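Alpha-L-arabinosidase (Xanthomonas axonopodis pv. citri, PDB 6D25) probably hydrolyses terminal alpha-L-arabinofuranosyl side groups of arabinoxylans, including those on doubly substituted backbone sugars, as a trimeric GH51 arabinofuranosidase. Local coordinates at residues Glu104-Asp109 / Val156-Pro161; Glu162-Trp167 / Pro195-Gly200. One frame throughout, in Å; residues are numbered along the deposited sequence.

Contact 1. Residues Glu104-Asp109 / Val156-Pro161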
loop_
_atom_site.group_PDB
_atom_site.type_symbol
_atom_site.label_atom_id
_atom_site.label_comp_id
_atom_site.label_asym_id
_atom_site.label_seq_id
_atom_site.Cartn_x
_atom_site.Cartn_y
_atom_site.Cartn_z
ATOM N N GLU A 104 5.216 10.481 8.557
ATOM C CA GLU A 104 4.487 9.871 9.643
ATOM C C GLU A 104 3.378 10.808 10.172
ATOM O O GLU A 104 2.723 10.477 11.136
ATOM C CB GLU A 104 5.404 9.589 10.835
ATOM C CG GLU A 104 6.398 8.484 10.621
ATOM C CD GLU A 104 7.200 8.115 11.871
ATOM O OE1 GLU A 104 7.352 8.952 12.818
ATOM O OE2 GLU A 104 7.685 6.992 11.903
ATOM N N TYR A 105 3.164 11.948 9.563
ATOM C CA TYR A 105 2.183 12.925 10.067
ATOM C C TYR A 105 0.770 12.589 9.579
ATOM O O TYR A 105 0.598 12.220 8.428
ATOM C CB TYR A 105 2.559 14.310 9.563
ATOM C CG TYR A 105 1.696 15.453 10.034
ATOM C CD1 TYR A 105 1.622 15.783 11.380
ATOM C CD2 TYR A 105 1.014 16.261 9.136
ATOM C CE1 TYR A 105 0.867 16.856 11.818
ATOM C CE2 TYR A 105 0.289 17.358 9.562
ATOM C CZ TYR A 105 0.224 17.665 10.901
ATOM O OH TYR A 105 -0.501 18.750 11.318
ATOM N N HIS A 106 -0.203 12.750 10.473
ATOM C CA HIS A 106 -1.617 12.571 10.166
ATOM C C HIS A 106 -2.281 13.933 10.342
ATOM O O HIS A 106 -2.428 14.391 11.507
ATOM C CB HIS A 106 -2.202 11.448 11.023
ATOM C CG HIS A 106 -1.475 10.176 10.752
ATOM N ND1 HIS A 106 -1.685 9.474 9.584
ATOM C CD2 HIS A 106 -0.454 9.559 11.377
ATOM C CE1 HIS A 106 -0.820 8.488 9.487
ATOM N NE2 HIS A 106 -0.068 8.485 10.586
ATOM N N TRP A 107 -2.682 14.549 9.226
ATOM C CA TRP A 107 -3.136 15.939 9.247
ATOM C C TRP A 107 -4.310 16.160 10.218
ATOM O O TRP A 107 -4.442 17.252 10.773
ATOM C CB TRP A 107 -3.482 16.404 7.824
ATOM C CG TRP A 107 -4.730 15.824 7.264
ATOM C CD1 TRP A 107 -4.850 14.694 6.518
ATOM C CD2 TRP A 107 -6.053 16.371 7.391
ATOM N NE1 TRP A 107 -6.152 14.498 6.176
ATOM C CE2 TRP A 107 -6.919 15.509 6.689
ATOM C CE3 TRP A 107 -6.581 17.525 7.980
ATOM C CZ2 TRP A 107 -8.298 15.742 6.609
ATOM C CZ3 TRP A 107 -7.941 17.760 7.894
ATOM C CH2 TRP A 107 -8.776 16.894 7.209
ATOM N N ARG A 108 -5.162 15.154 10.421
ATOM C CA ARG A 108 -6.325 15.353 11.304
ATOM C C ARG A 108 -5.878 15.561 12.751
ATOM O O ARG A 108 -6.641 16.143 13.540
ATOM C CB ARG A 108 -7.310 14.183 11.219
ATOM C CG ARG A 108 -8.103 14.161 9.922
ATOM C CD ARG A 108 -9.330 13.272 10.095
ATOM N NE ARG A 108 -10.491 13.777 9.413
ATOM C CZ ARG A 108 -11.213 14.853 9.732
ATOM N NH1 ARG A 108 -11.128 15.518 10.876
ATOM N NH2 ARG A 108 -12.066 15.250 8.831
ATOM N N ASP A 109 -4.680 15.122 13.093
ATOM C CA ASP A 109 -4.134 15.318 14.436
ATOM C C ASP A 109 -3.901 16.811 14.706
ATOM O O ASP A 109 -3.757 17.219 15.848
ATOM C CB ASP A 109 -2.824 14.564 14.629
ATOM C CG ASP A 109 -2.956 13.035 14.655
ATOM O OD1 ASP A 109 -4.072 12.535 14.827
ATOM O OD2 ASP A 109 -1.919 12.346 14.509
ATOM N N VAL A 156 2.877 9.804 2.351
ATOM C CA VAL A 156 2.760 8.654 1.521
ATOM C C VAL A 156 3.232 7.387 2.253
ATOM O O VAL A 156 2.609 6.329 2.104
ATOM C CB VAL A 156 3.535 8.910 0.219
ATOM C CG1 VAL A 156 3.813 7.650 -0.527
ATOM C CG2 VAL A 156 2.783 9.900 -0.647
ATOM N N GLY A 157 4.213 7.493 3.106
ATOM C CA GLY A 157 4.834 6.320 3.725
ATOM C C GLY A 157 3.905 5.504 4.611
ATOM O O GLY A 157 3.827 4.289 4.452
ATOM N N ASP A 158 3.271 6.150 5.588
ATOM C CA ASP A 158 2.529 5.369 6.577
ATOM C C ASP A 158 1.008 5.581 6.522
ATOM O O ASP A 158 0.255 4.819 7.175
ATOM C CB ASP A 158 3.194 5.475 7.954
ATOM C CG ASP A 158 2.578 6.405 8.957
ATOM O OD1 ASP A 158 1.871 7.328 8.534
ATOM O OD2 ASP A 158 2.849 6.191 10.139
ATOM N N ALA A 159 0.529 6.348 5.569
ATOM C CA ALA A 159 -0.920 6.585 5.398
ATOM C C ALA A 159 -1.402 5.949 4.099
ATOM O O ALA A 159 -0.626 5.798 3.132
ATOM C CB ALA A 159 -1.153 8.080 5.351
ATOM N N ALA A 160 -2.700 5.682 4.026
ATOM C CA ALA A 160 -3.380 5.357 2.761
ATOM C C ALA A 160 -3.585 6.646 1.943
ATOM O O ALA A 160 -3.522 7.766 2.498
ATOM C CB ALA A 160 -4.684 4.665 3.073
ATOM N N PRO A 161 -3.804 6.537 0.624
ATOM C CA PRO A 161 -3.876 7.740 -0.193
ATOM C C PRO A 161 -5.036 8.682 0.179
ATOM O O PRO A 161 -5.007 9.884 -0.116
ATOM C CB PRO A 161 -4.049 7.233 -1.641
ATOM C CG PRO A 161 -3.472 5.833 -1.596
ATOM C CD PRO A 161 -3.827 5.321 -0.209
HETATM O O HOH W 1 2.489 7.755 11.982
#
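His106 and Asp158 carry the polar part of this meeting between two loops. The imidazole reaches across with its NE2-CE1 side, and NE2 of His106 comes to 3.1 Å from OD1 of Asp158, with CE1 about equally near. The planes of ring and carboxylate are inclined by only 25°, but the carboxylate is displaced out of the ring plane, so OD1 approaches obliquely. CG of His106 stands anti to its carbonyl carbon (chi1 -60°), which brings the NE2-CE1 side of the ring up to Asp158. Asp158 has a strained first torsion (chi1 102°), away from any staggered position, and its OD1 accepts a hydrogen bond from Asn155 ND2, while His106 ND1 is probably hydrogen-bonded to Glu163 OE2. With carboxylates near both ring nitrogens, a positive charge on the imidazole might be favoured.

A water sits between the loops. It donates to the backbone O of Glu104 at 2.9 Å and lies in the plane of the imidazole, at its edge, 3.0 Å from NE2 of His106; both partners belong to 104-109. Its 2.4 Å approach to OD2 of Asp158 is too short to be trusted.

Apolar contact is slight: the methyl CB of Ala159 lies 4.2 Å from CE1 of His106. Backbone packs against the carboxylate where CA of Glu104 rests 3.8 Å from OD1 of Asp158. Two like charges also approach, OE2 of Glu104 standing 5.2 Å from OD2 of Asp158. That repulsion is probably eased by Lys227 of the second subunit, which forms a salt bridge with Glu104 OE2, whereas OE1 is hydrogen-bonded to Thr123.

In the fold, two loops that follow successive parallel strands, 93-96 and 149-154, thus meet, as in a (beta/alpha)8 barrel. The second runs on into helix 161-172, with Val156 and Pro161 packed against helix 212-224.

Contact 2. Residues Glu162-Trp167 / Pro195-Gly200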
loop_
_atom_site.group_PDB
_atom_site.type_symbol
_atom_site.label_atom_id
_atom_site.label_comp_id
_atom_site.label_asym_id
_atom_site.label_seq_id
_atom_site.Cartn_x
_atom_site.Cartn_y
_atom_site.Cartn_z
ATOM N N GLU A 162 -6.052 8.138 0.815
ATOM C CA GLU A 162 -7.222 8.930 1.135
ATOM C C GLU A 162 -6.825 10.084 2.073
ATOM O O GLU A 162 -7.499 11.115 2.058
ATOM C CB GLU A 162 -8.346 8.051 1.703
ATOM C CG GLU A 162 -8.327 7.884 3.214
ATOM C CD GLU A 162 -9.124 6.699 3.709
ATOM O OE1 GLU A 162 -10.396 6.861 3.883
ATOM O OE2 GLU A 162 -8.489 5.610 3.885
ATOM N N GLU A 163 -5.762 9.942 2.881
ATOM C CA GLU A 163 -5.430 11.020 3.797
ATOM C C GLU A 163 -4.994 12.287 3.040
ATOM O O GLU A 163 -5.511 13.375 3.331
ATOM C CB GLU A 163 -4.302 10.658 4.770
ATOM C CG GLU A 163 -4.799 9.863 5.925
ATOM C CD GLU A 163 -3.864 9.708 7.106
ATOM O OE1 GLU A 163 -3.751 8.546 7.537
ATOM O OE2 GLU A 163 -3.319 10.738 7.611
ATOM N N ILE A 164 -4.044 12.206 2.124
ATOM C CA ILE A 164 -3.648 13.406 1.414
ATOM C C ILE A 164 -4.795 13.909 0.518
ATOM O O ILE A 164 -4.911 15.106 0.325
ATOM C CB ILE A 164 -2.329 13.244 0.630
ATOM C CG1 ILE A 164 -2.397 12.129 -0.414
ATOM C CG2 ILE A 164 -1.188 13.079 1.589
ATOM C CD1 ILE A 164 -1.141 12.008 -1.243
ATOM N N ALA A 165 -5.641 13.024 -0.009
ATOM C CA ALA A 165 -6.759 13.446 -0.808
ATOM C C ALA A 165 -7.707 14.334 0.024
ATOM O O ALA A 165 -8.154 15.415 -0.417
ATOM C CB ALA A 165 -7.517 12.261 -1.365
ATOM N N GLN A 166 -7.992 13.877 1.210
ATOM C CA GLN A 166 -8.912 14.632 2.104
ATOM C C GLN A 166 -8.240 15.923 2.579
ATOM O O GLN A 166 -8.889 16.919 2.733
ATOM C CB GLN A 166 -9.361 13.750 3.267
ATOM C CG GLN A 166 -10.316 12.646 2.783
ATOM C CD GLN A 166 -11.074 11.975 3.892
ATOM O OE1 GLN A 166 -10.568 11.900 5.000
ATOM N NE2 GLN A 166 -12.272 11.493 3.589
ATOM N N TRP A 167 -6.944 15.884 2.805
ATOM C CA TRP A 167 -6.241 17.075 3.284
ATOM C C TRP A 167 -6.316 18.196 2.245
ATOM O O TRP A 167 -6.577 19.338 2.598
ATOM C CB TRP A 167 -4.775 16.761 3.587
ATOM C CG TRP A 167 -4.077 17.749 4.455
ATOM C CD1 TRP A 167 -4.644 18.736 5.199
ATOM C CD2 TRP A 167 -2.672 17.805 4.727
ATOM N NE1 TRP A 167 -3.685 19.382 5.927
ATOM C CE2 TRP A 167 -2.473 18.836 5.672
ATOM C CE3 TRP A 167 -1.565 17.081 4.286
ATOM C CZ2 TRP A 167 -1.222 19.159 6.164
ATOM C CZ3 TRP A 167 -0.319 17.390 4.794
ATOM C CH2 TRP A 167 -0.164 18.394 5.739
ATOM N N PRO A 195 -0.154 25.882 -3.544
ATOM C CA PRO A 195 0.396 25.837 -4.887
ATOM C C PRO A 195 1.354 24.665 -5.143
ATOM O O PRO A 195 1.493 24.269 -6.310
ATOM C CB PRO A 195 1.127 27.164 -5.080
ATOM C CG PRO A 195 1.455 27.576 -3.657
ATOM C CD PRO A 195 0.224 27.127 -2.866
ATOM N N TYR A 196 1.977 24.115 -4.100
ATOM C CA TYR A 196 2.915 23.015 -4.217
ATOM C C TYR A 196 2.559 21.946 -3.192
ATOM O O TYR A 196 2.298 22.255 -2.035
ATOM C CB TYR A 196 4.360 23.474 -4.004
ATOM C CG TYR A 196 4.711 24.775 -4.687
ATOM C CD1 TYR A 196 4.914 24.845 -6.056
ATOM C CD2 TYR A 196 4.825 25.934 -3.967
ATOM C CE1 TYR A 196 5.208 26.045 -6.694
ATOM C CE2 TYR A 196 5.151 27.134 -4.575
ATOM C CZ TYR A 196 5.332 27.205 -5.949
ATOM O OH TYR A 196 5.581 28.422 -6.532
ATOM N N PHE A 197 2.592 20.705 -3.626
ATOM C CA PHE A 197 2.234 19.577 -2.770
ATOM C C PHE A 197 3.231 18.440 -3.035
ATOM O O PHE A 197 3.316 17.932 -4.172
ATOM C CB PHE A 197 0.805 19.103 -3.058
ATOM C CG PHE A 197 0.228 18.238 -1.974
ATOM C CD1 PHE A 197 0.602 16.924 -1.848
ATOM C CD2 PHE A 197 -0.660 18.768 -1.055
ATOM C CE1 PHE A 197 0.076 16.122 -0.840
ATOM C CE2 PHE A 197 -1.171 17.996 -0.020
ATOM C CZ PHE A 197 -0.779 16.687 0.098
ATOM N N GLY A 198 4.014 18.114 -2.016
ATOM C CA GLY A 198 5.003 17.015 -2.077
ATOM C C GLY A 198 4.350 15.665 -1.834
ATOM O O GLY A 198 3.671 15.449 -0.819
ATOM N N VAL A 199 4.534 14.759 -2.758
ATOM C CA VAL A 199 3.917 13.433 -2.681
ATOM C C VAL A 199 4.954 12.434 -2.185
ATOM O O VAL A 199 5.446 11.584 -2.946
ATOM C CB VAL A 199 3.264 13.034 -4.007
ATOM C CG1 VAL A 199 2.464 11.763 -3.863
ATOM C CG2 VAL A 199 2.360 14.132 -4.530
ATOM N N GLY A 200 5.246 12.552 -0.891
ATOM C CA GLY A 200 6.251 11.712 -0.207
ATOM C C GLY A 200 7.574 12.412 -0.082
ATOM O O GLY A 200 7.921 13.236 -0.917
#
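Phe197 projects from the strand and meets Ile164 of helix 162-167 with the far end of its ring. CZ of Phe197 is 3.8 Å from CB of Ile164 and 3.9 Å from CG2 of Ile164. The two parts of the isoleucine come at the ring differently: CG2 lies in the ring plane, at its edge, while CB approaches obliquely. Phe197 is extended, CG anti to the backbone N (chi1 -163°), which carries the aromatic tip across to the helix. In Ile164, CG1 takes the crowded position between backbone N and carbonyl carbon (chi1 59°), leaving CG2 beside the backbone N and against the phenyl edge.

Trp167, one turn further on, brings the benzo side of its indole to the same tip, CE3 being 4.3 Å from CZ of Phe197. The other end of Ile164 makes a looser touch, CD1 to CG1 of Val199 at 4.5 Å. All four touching side chains are buried and apolar where they meet, and no hydrogen bond crosses between the segments.

The axes of segments 162-167 and 196-199 run nearly antiparallel, at 173°, and pass 11.3 Å apart. This is helix-on-sheet packing within a beta-alpha-beta crossover: the connection from strand 149-154, whose Ile152 touches both Trp167 and Phe197, to its neighbour 196-199 runs through helix 161-172 and then helix 178-185, while helix 212-224 adjoins Ile164 and Val199.

Followed from the N terminus, the chain leaves strand 93-96 and enters the loop holding 104-109. It passes helix 136-146 and strand 149-154 before 156-161 closes contact 1 across 46 intervening residues. Contact 2 opens at once on helix 161-172 and closes 27 residues later at strand 196-199, so the two are in series, neither nested nor crossed. They nevertheless touch: the Trp107 ring stacks on that of Trp167, and Val156 packs against Gly200. Contact 1 ties together loops after adjacent strands, contact 2 seats the following helix on the next strand, and residues of both reach the third subunit of the trimer.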